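Local coordinates for protein pectate lyase (Cellvibrio cellulosa, PDB 1GXM) that cleaves polygalacturonate by beta-elimination, as the catalytic module of a family 10 polysaccharide lyase that is part of a longer protein, at residues Asp38-Tyr43 and Val81-Val86; Trp245-Arg250 and Gly273-Tyr278. One frame throughout, in Å; residues are numbered along the deposited sequence.

Contact 1. Residues Asp38-Tyr43 and Val81-Val86; sequences DVVLSY and VFLAEV
Val-40 and Leu-41 on one helix meet Phe-82 and Leu-83 on another, entirely through hydrocarbon; no hydrogen bond joins the two segments. The two methyls of Val-40 divide the work. CG2 reaches the Phe-82 ring at CE2, 3.8 Å away, coming in obliquely rather than squarely over the face or at the rim. CG1, turned opposite the backbone nitrogen (chi1 174°), lies instead 4.3 Å from Leu-83 CD1. That same leucine methyl is the hub of the contact: it sits 4.1 Å from Leu-41 CA, against the helix backbone itself, and the CD1 methyls of Leu-41 and Leu-83 are 4.3 Å apart. Leu-83 reaches across with CD1 anti to its CA (chi2 -176°), which carries that methyl outward. Val-86 CG2, one turn along from Phe-82, lies over one face of that ring, offset toward the rim.

The helix axes stay 10.6 Å apart at closest approach and run at 131° between their N-to-C directions, slightly nearer perpendicular than antiparallel, so the gap is filled mostly by side chains, with the Leu-83 methyl reaching the Leu-41 backbone. This is the packing of helix 37-42 on helix 77-90. Trp-32 meets the Phe-82 ring edge-to-face, and helix 93-109 joins the group, with Lys-94, Tyr-95 and Ala-98 against Leu-41.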
ATOM      1  N   ASP A  38      -7.983 -14.863 -19.210  1.00 15.10           N
ATOM      2  CA  ASP A  38      -9.074 -14.288 -20.000  1.00 15.16           C
ATOM      3  C   ASP A  38     -10.189 -13.793 -19.095  1.00 13.97           C
ATOM      4  O   ASP A  38     -10.808 -12.771 -19.377  1.00 13.63           O
ATOM      5  CB  ASP A  38      -9.638 -15.315 -20.986  1.00 15.96           C
ATOM      6  CG  ASP A  38      -8.783 -15.481 -22.205  1.00 19.84           C
ATOM      7  OD1 ASP A  38      -7.793 -14.745 -22.345  1.00 20.74           O
ATOM      8  OD2 ASP A  38      -9.063 -16.319 -23.090  1.00 23.80           O
ATOM      9  N   VAL A  39     -10.455 -14.525 -18.026  1.00 13.18           N
ATOM     10  CA  VAL A  39     -11.441 -14.086 -17.048  1.00 13.35           C
ATOM     11  C   VAL A  39     -10.997 -12.753 -16.455  1.00 13.21           C
ATOM     12  O   VAL A  39     -11.741 -11.780 -16.487  1.00 13.30           O
ATOM     13  CB  VAL A  39     -11.675 -15.122 -15.936  1.00 13.19           C
ATOM     14  CG1 VAL A  39     -12.594 -14.579 -14.837  1.00 13.72           C
ATOM     15  CG2 VAL A  39     -12.282 -16.363 -16.528  1.00 15.08           C
ATOM     16  N   VAL A  40      -9.774 -12.696 -15.955  1.00 12.68           N
ATOM     17  CA  VAL A  40      -9.264 -11.441 -15.399  1.00 12.53           C
ATOM     18  C   VAL A  40      -9.363 -10.318 -16.403  1.00 12.88           C
ATOM     19  O   VAL A  40      -9.843  -9.238 -16.107  1.00 13.18           O
ATOM     20  CB  VAL A  40      -7.814 -11.607 -14.911  1.00 13.40           C
ATOM     21  CG1 VAL A  40      -7.231 -10.283 -14.474  1.00 13.76           C
ATOM     22  CG2 VAL A  40      -7.791 -12.593 -13.790  1.00 13.04           C
ATOM     23  N   LEU A  41      -8.914 -10.588 -17.614  1.00 11.70           N
ATOM     24  CA  LEU A  41      -8.914  -9.596 -18.666  1.00 12.49           C
ATOM     25  C   LEU A  41     -10.327  -9.030 -18.877  1.00 11.90           C
ATOM     26  O   LEU A  41     -10.527  -7.835 -19.092  1.00 12.14           O
ATOM     27  CB  LEU A  41      -8.407 -10.229 -19.961  1.00 12.93           C
ATOM     28  CG  LEU A  41      -8.437  -9.365 -21.206  1.00 13.20           C
ATOM     29  CD1 LEU A  41      -7.616  -8.077 -21.064  1.00 13.99           C
ATOM     30  CD2 LEU A  41      -7.920 -10.193 -22.363  1.00 14.38           C
ATOM     31  N   SER A  42     -11.301  -9.925 -18.824  1.00 12.29           N
ATOM     32  CA  SER A  42     -12.671  -9.607 -19.191  1.00 11.87           C
ATOM     33  C   SER A  42     -13.378  -8.695 -18.194  1.00 11.87           C
ATOM     34  O   SER A  42     -14.430  -8.171 -18.528  1.00 12.90           O
ATOM     35  CB  SER A  42     -13.487 -10.879 -19.376  1.00 12.58           C
ATOM     36  OG  SER A  42     -13.767 -11.488 -18.147  1.00 12.78           O
ATOM     37  N   TYR A  43     -12.795  -8.481 -17.016  1.00 11.42           N
ATOM     38  CA  TYR A  43     -13.368  -7.549 -16.040  1.00 11.46           C
ATOM     39  C   TYR A  43     -12.698  -6.187 -16.018  1.00 11.28           C
ATOM     40  O   TYR A  43     -13.109  -5.320 -15.277  1.00 11.11           O
ATOM     41  CB  TYR A  43     -13.341  -8.156 -14.631  1.00 11.36           C
ATOM     42  CG  TYR A  43     -14.366  -9.233 -14.507  1.00 11.55           C
ATOM     43  CD1 TYR A  43     -15.680  -8.922 -14.186  1.00 12.13           C
ATOM     44  CD2 TYR A  43     -14.050 -10.544 -14.785  1.00 12.71           C
ATOM     45  CE1 TYR A  43     -16.650  -9.904 -14.115  1.00 11.95           C
ATOM     46  CE2 TYR A  43     -15.019 -11.533 -14.728  1.00 13.10           C
ATOM     47  CZ  TYR A  43     -16.322 -11.201 -14.404  1.00 12.36           C
ATOM     48  OH  TYR A  43     -17.303 -12.177 -14.358  1.00 12.66           O
ATOM     49  N   VAL A  81      -0.127  -6.740 -13.011  1.00 12.82           N
ATOM     50  CA  VAL A  81       1.150  -7.417 -12.879  1.00 12.89           C
ATOM     51  C   VAL A  81       0.980  -8.830 -13.431  1.00 12.71           C
ATOM     52  O   VAL A  81       1.799  -9.327 -14.202  1.00 13.50           O
ATOM     53  CB  VAL A  81       1.628  -7.435 -11.418  1.00 12.83           C
ATOM     54  CG1 VAL A  81       2.814  -8.368 -11.239  1.00 13.61           C
ATOM     55  CG2 VAL A  81       1.992  -6.022 -10.972  1.00 13.24           C
ATOM     56  N   PHE A  82      -0.100  -9.480 -13.024  1.00 12.30           N
ATOM     57  CA  PHE A  82      -0.450 -10.797 -13.513  1.00 13.16           C
ATOM     58  C   PHE A  82      -0.538 -10.848 -15.026  1.00 12.78           C
ATOM     59  O   PHE A  82       0.085 -11.701 -15.668  1.00 13.24           O
ATOM     60  CB  PHE A  82      -1.762 -11.207 -12.857  1.00 12.99           C
ATOM     61  CG  PHE A  82      -2.373 -12.431 -13.445  1.00 13.72           C
ATOM     62  CD1 PHE A  82      -1.762 -13.668 -13.306  1.00 16.49           C
ATOM     63  CD2 PHE A  82      -3.563 -12.340 -14.138  1.00 14.34           C
ATOM     64  CE1 PHE A  82      -2.353 -14.798 -13.861  1.00 16.46           C
ATOM     65  CE2 PHE A  82      -4.153 -13.441 -14.677  1.00 15.61           C
ATOM     66  CZ  PHE A  82      -3.560 -14.675 -14.535  1.00 15.86           C
ATOM     67  N   LEU A  83      -1.253  -9.918 -15.631  1.00 12.81           N
ATOM     68  CA  LEU A  83      -1.421  -9.980 -17.082  1.00 13.14           C
ATOM     69  C   LEU A  83      -0.132  -9.600 -17.794  1.00 13.40           C
ATOM     70  O   LEU A  83       0.114 -10.041 -18.907  1.00 13.77           O
ATOM     71  CB  LEU A  83      -2.577  -9.101 -17.547  1.00 12.99           C
ATOM     72  CG  LEU A  83      -3.968  -9.568 -17.133  1.00 13.10           C
ATOM     73  CD1 LEU A  83      -4.997  -8.673 -17.723  1.00 14.95           C
ATOM     74  CD2 LEU A  83      -4.199 -11.001 -17.530  1.00 13.96           C
ATOM     75  N   ALA A  84       0.722  -8.808 -17.161  1.00 13.49           N
ATOM     76  CA  ALA A  84       2.016  -8.504 -17.756  1.00 13.86           C
ATOM     77  C   ALA A  84       2.847  -9.764 -17.832  1.00 14.19           C
ATOM     78  O   ALA A  84       3.567  -9.993 -18.811  1.00 14.24           O
ATOM     79  CB  ALA A  84       2.741  -7.418 -16.968  1.00 13.70           C
ATOM     80  N   GLU A  85       2.767 -10.571 -16.782  1.00 14.05           N
ATOM     81  CA  GLU A  85       3.471 -11.844 -16.730  1.00 15.50           C
ATOM     82  C   GLU A  85       2.898 -12.786 -17.781  1.00 15.31           C
ATOM     83  O   GLU A  85       3.627 -13.448 -18.478  1.00 15.63           O
ATOM     84  CB  GLU A  85       3.380 -12.463 -15.341  1.00 16.04           C
ATOM     85  CG  GLU A  85       4.026 -13.833 -15.223  1.00 18.14           C
ATOM     86  CD  GLU A  85       5.540 -13.815 -15.330  1.00 21.62           C
ATOM     87  OE1 GLU A  85       6.157 -12.756 -15.165  1.00 20.28           O
ATOM     88  OE2 GLU A  85       6.145 -14.896 -15.573  1.00 25.87           O
ATOM     89  N   VAL A  86       1.584 -12.827 -17.911  1.00 15.11           N
ATOM     90  CA  VAL A  86       0.959 -13.645 -18.944  1.00 15.84           C
ATOM     91  C   VAL A  86       1.415 -13.212 -20.320  1.00 15.85           C
ATOM     92  O   VAL A  86       1.700 -14.064 -21.164  1.00 16.57           O
ATOM     93  CB  VAL A  86      -0.582 -13.592 -18.841  1.00 16.15           C
ATOM     94  CG1 VAL A  86      -1.225 -14.262 -20.048  1.00 17.40           C
ATOM     95  CG2 VAL A  86      -1.049 -14.241 -17.577  1.00 16.04           C
TER

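Contact 2. Residues Trp245-Arg250 and Gly273-Tyr278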
ATOM      1  N   TRP A 245      10.878   4.944  13.815  1.00  9.02           N
ATOM      2  CA  TRP A 245       9.578   5.021  14.454  1.00  8.90           C
ATOM      3  C   TRP A 245       9.055   3.629  14.736  1.00  8.68           C
ATOM      4  O   TRP A 245       8.600   3.358  15.832  1.00  9.45           O
ATOM      5  CB  TRP A 245       8.614   5.840  13.598  1.00  9.18           C
ATOM      6  CG  TRP A 245       7.249   5.958  14.162  1.00  9.16           C
ATOM      7  CD1 TRP A 245       6.800   6.879  15.039  1.00  8.88           C
ATOM      8  CD2 TRP A 245       6.156   5.089  13.888  1.00  8.36           C
ATOM      9  NE1 TRP A 245       5.483   6.642  15.342  1.00  8.19           N
ATOM     10  CE2 TRP A 245       5.054   5.559  14.621  1.00  8.49           C
ATOM     11  CE3 TRP A 245       5.988   3.977  13.061  1.00  8.74           C
ATOM     12  CZ2 TRP A 245       3.815   4.955  14.572  1.00  8.71           C
ATOM     13  CZ3 TRP A 245       4.755   3.376  13.015  1.00  8.49           C
ATOM     14  CH2 TRP A 245       3.688   3.864  13.758  1.00  8.17           C
ATOM     15  N   PHE A 246       9.138   2.741  13.769  1.00  8.44           N
ATOM     16  CA  PHE A 246       8.652   1.383  13.964  1.00  8.43           C
ATOM     17  C   PHE A 246       9.436   0.690  15.061  1.00  8.79           C
ATOM     18  O   PHE A 246       8.896  -0.103  15.830  1.00  9.71           O
ATOM     19  CB  PHE A 246       8.755   0.577  12.683  1.00  8.06           C
ATOM     20  CG  PHE A 246       7.513   0.620  11.861  1.00  7.98           C
ATOM     21  CD1 PHE A 246       6.418  -0.121  12.244  1.00  8.36           C
ATOM     22  CD2 PHE A 246       7.418   1.416  10.733  1.00  8.09           C
ATOM     23  CE1 PHE A 246       5.261  -0.080  11.533  1.00  8.13           C
ATOM     24  CE2 PHE A 246       6.263   1.438  10.007  1.00  7.83           C
ATOM     25  CZ  PHE A 246       5.180   0.708  10.405  1.00  8.46           C
ATOM     26  N   ASN A 247      10.725   1.001  15.120  1.00  9.89           N
ATOM     27  CA  ASN A 247      11.654   0.347  16.031  1.00 10.17           C
ATOM     28  C   ASN A 247      11.797   1.045  17.356  1.00 11.53           C
ATOM     29  O   ASN A 247      12.720   0.737  18.103  1.00 12.26           O
ATOM     30  CB  ASN A 247      13.019   0.207  15.366  1.00 10.21           C
ATOM     31  CG  ASN A 247      13.910  -0.758  16.072  1.00 12.99           C
ATOM     32  OD1 ASN A 247      13.484  -1.827  16.455  1.00 15.20           O
ATOM     33  ND2 ASN A 247      15.168  -0.382  16.226  1.00 15.16           N
ATOM     34  N   SER A 248      10.905   1.978  17.659  1.00 11.42           N
ATOM     35  CA  SER A 248      10.984   2.735  18.893  1.00 12.34           C
ATOM     36  C   SER A 248      10.080   2.128  19.939  1.00 12.07           C
ATOM     37  O   SER A 248       8.957   1.750  19.651  1.00 11.35           O
ATOM     38  CB  SER A 248      10.515   4.161  18.675  1.00 13.15           C
ATOM     39  OG  SER A 248      10.453   4.873  19.897  1.00 15.41           O
ATOM     40  N   PRO A 249      10.551   2.073  21.173  1.00 13.22           N
ATOM     41  CA  PRO A 249       9.720   1.561  22.255  1.00 13.92           C
ATOM     42  C   PRO A 249       8.576   2.518  22.597  1.00 13.74           C
ATOM     43  O   PRO A 249       7.680   2.146  23.343  1.00 14.27           O
ATOM     44  CB  PRO A 249      10.706   1.443  23.433  1.00 14.82           C
ATOM     45  CG  PRO A 249      11.867   2.141  23.083  1.00 15.59           C
ATOM     46  CD  PRO A 249      11.892   2.450  21.628  1.00 13.97           C
ATOM     47  N   ARG A 250       8.604   3.726  22.055  1.00 13.51           N
ATOM     48  CA  ARG A 250       7.446   4.607  22.199  1.00 13.77           C
ATOM     49  C   ARG A 250       6.370   4.271  21.155  1.00 12.16           C
ATOM     50  O   ARG A 250       5.293   4.850  21.169  1.00 12.82           O
ATOM     51  CB  ARG A 250       7.825   6.071  22.112  1.00 15.81           C
ATOM     52  CG  ARG A 250       8.265   6.500  20.778  1.00 18.40           C
ATOM     53  CD  ARG A 250       9.039   7.815  20.743  1.00 21.70           C
ATOM     54  NE  ARG A 250       9.148   8.305  19.369  1.00 23.22           N
ATOM     55  CZ  ARG A 250       8.184   8.953  18.714  1.00 22.71           C
ATOM     56  NH1 ARG A 250       7.030   9.225  19.313  1.00 20.35           N
ATOM     57  NH2 ARG A 250       8.393   9.351  17.459  1.00 23.40           N
ATOM     58  N   GLY A 273       8.806 -11.336  25.284  1.00 15.71           N
ATOM     59  CA  GLY A 273       9.805 -11.053  24.271  1.00 16.82           C
ATOM     60  C   GLY A 273       9.241 -10.743  22.903  1.00 17.71           C
ATOM     61  O   GLY A 273       9.974 -10.815  21.912  1.00 21.16           O
ATOM     62  N   SER A 274       7.945 -10.448  22.850  1.00 16.39           N
ATOM     63  CA  SER A 274       7.230 -10.103  21.621  1.00 16.45           C
ATOM     64  C   SER A 274       7.039  -8.599  21.601  1.00 15.02           C
ATOM     65  O   SER A 274       7.079  -7.940  22.619  1.00 16.62           O
ATOM     66  CB  SER A 274       5.872 -10.809  21.600  1.00 17.48           C
ATOM     67  OG  SER A 274       4.999 -10.307  20.587  1.00 20.51           O
ATOM     68  N   LYS A 275       6.852  -8.057  20.410  1.00 13.00           N
ATOM     69  CA  LYS A 275       6.482  -6.662  20.240  1.00 13.07           C
ATOM     70  C   LYS A 275       5.240  -6.611  19.381  1.00 12.20           C
ATOM     71  O   LYS A 275       5.128  -7.328  18.391  1.00 13.65           O
ATOM     72  CB  LYS A 275       7.614  -5.933  19.553  1.00 13.27           C
ATOM     73  CG  LYS A 275       8.866  -5.804  20.419  1.00 14.68           C
ATOM     74  CD  LYS A 275      10.029  -5.211  19.613  1.00 15.45           C
ATOM     75  CE  LYS A 275      11.273  -5.124  20.451  1.00 17.48           C
ATOM     76  NZ  LYS A 275      12.437  -4.603  19.693  1.00 19.56           N
ATOM     77  N   MET A 276       4.330  -5.740  19.761  1.00 10.19           N
ATOM     78  CA  MET A 276       3.091  -5.504  19.037  1.00  9.40           C
ATOM     79  C   MET A 276       3.094  -4.067  18.558  1.00  9.05           C
ATOM     80  O   MET A 276       3.562  -3.158  19.237  1.00 10.22           O
ATOM     81  CB  MET A 276       1.875  -5.733  19.930  1.00  9.70           C
ATOM     82  CG  MET A 276       0.574  -5.779  19.179  1.00 10.28           C
ATOM     83  SD  MET A 276      -0.851  -5.654  20.246  1.00 11.86           S
ATOM     84  CE  MET A 276      -0.941  -3.852  20.426  1.00 12.78           C
ATOM     85  N   TRP A 277       2.507  -3.869  17.396  1.00  7.98           N
ATOM     86  CA  TRP A 277       2.245  -2.533  16.896  1.00  8.21           C
ATOM     87  C   TRP A 277       0.757  -2.321  16.836  1.00  8.45           C
ATOM     88  O   TRP A 277      -0.009  -3.234  16.551  1.00  9.04           O
ATOM     89  CB  TRP A 277       2.863  -2.331  15.498  1.00  8.48           C
ATOM     90  CG  TRP A 277       4.345  -2.231  15.561  1.00  8.36           C
ATOM     91  CD1 TRP A 277       5.083  -1.095  15.611  1.00  9.79           C
ATOM     92  CD2 TRP A 277       5.276  -3.323  15.661  1.00  8.07           C
ATOM     93  NE1 TRP A 277       6.417  -1.400  15.717  1.00  8.47           N
ATOM     94  CE2 TRP A 277       6.562  -2.762  15.733  1.00  8.34           C
ATOM     95  CE3 TRP A 277       5.158  -4.712  15.639  1.00  8.73           C
ATOM     96  CZ2 TRP A 277       7.705  -3.527  15.819  1.00  9.51           C
ATOM     97  CZ3 TRP A 277       6.302  -5.471  15.709  1.00 10.50           C
ATOM     98  CH2 TRP A 277       7.560  -4.876  15.800  1.00 10.70           C
ATOM     99  N   TYR A 278       0.341  -1.096  17.120  1.00  7.86           N
ATOM    100  CA  TYR A 278      -1.034  -0.715  16.932  1.00  7.49           C
ATOM    101  C   TYR A 278      -1.316  -0.377  15.479  1.00  7.39           C
ATOM    102  O   TYR A 278      -0.444   0.077  14.738  1.00  7.71           O
ATOM    103  CB  TYR A 278      -1.387   0.480  17.798  1.00  7.32           C
ATOM    104  CG  TYR A 278      -1.382   0.164  19.270  1.00  8.38           C
ATOM    105  CD1 TYR A 278      -0.225   0.259  20.023  1.00  9.26           C
ATOM    106  CD2 TYR A 278      -2.537  -0.243  19.907  1.00  8.92           C
ATOM    107  CE1 TYR A 278      -0.234  -0.038  21.374  1.00  9.78           C
ATOM    108  CE2 TYR A 278      -2.550  -0.554  21.251  1.00 10.30           C
ATOM    109  CZ  TYR A 278      -1.403  -0.438  21.976  1.00 10.76           C
ATOM    110  OH  TYR A 278      -1.438  -0.747  23.315  1.00 13.94           O
TER
HETATM  111  O   HOH W   1      11.566  -3.501  17.273  1.00 21.07           O
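Trp-277 gives its indole N-H to the backbone carbonyl of Phe-246, and this hydrogen bond is the direct polar link between the two segments. NE1 to O is 2.8 Å, with an N-H...O angle of 158°. The donor lies in the carbonyl plane on a lone pair, and the oxygen in turn sits almost exactly in the indole plane, so the bond is well aligned from both ends. Phe-246 is the last helical residue before Asn-247 leaves helical geometry, so the indole takes up a carbonyl at the very end of the helix.

The two aromatic side chains also touch, crossing at about a right angle. Phe-246 CD1 is 3.7 Å from Trp-277 NE1, which lies at the edge of the phenyl ring, near its plane. The rings are inclined at 54° with centroids 5.4 Å apart, neither stacked nor edge-to-face. Over one face of the phenyl, Trp-245 CZ3 sits 3.6 Å above the centre.

A water makes the third link. It donates to Asn-247 OD1 (2.7 Å) and accepts from Lys-275 NZ (2.8 Å), bridging two groups that do not bond directly. The lysine reaches it with its chain fully extended beyond CB.

Helix 233-246 thus ends against strand 274-278, which pairs antiparallel with strand 315-316. Helix 219-226 packs on Phe-246 through Val-220 and Leu-223, while Tyr-318, Thr-320 and Ile-323 of helix 318-329 touch Trp-277.

Contacts 1 and 2 lie on opposite sides of the chain's centre, about 39 Å apart between their own centres and about 23 Å between nearest atoms, and they share no helix or strand. Contact 1 is the more buried: it joins two helices where they cross, and only apolar groups meet. Contact 2 joins the end of a helix to a strand and is partly buried; where the helix stops, a backbone carbonyl becomes available to an indole, and, among partly exposed groups, a water links the asparagine amide to the lysine ammonium group. They follow one another along the chain, contact 1 closing before contact 2 opens, and bury similar areas, 165 and 158 Å².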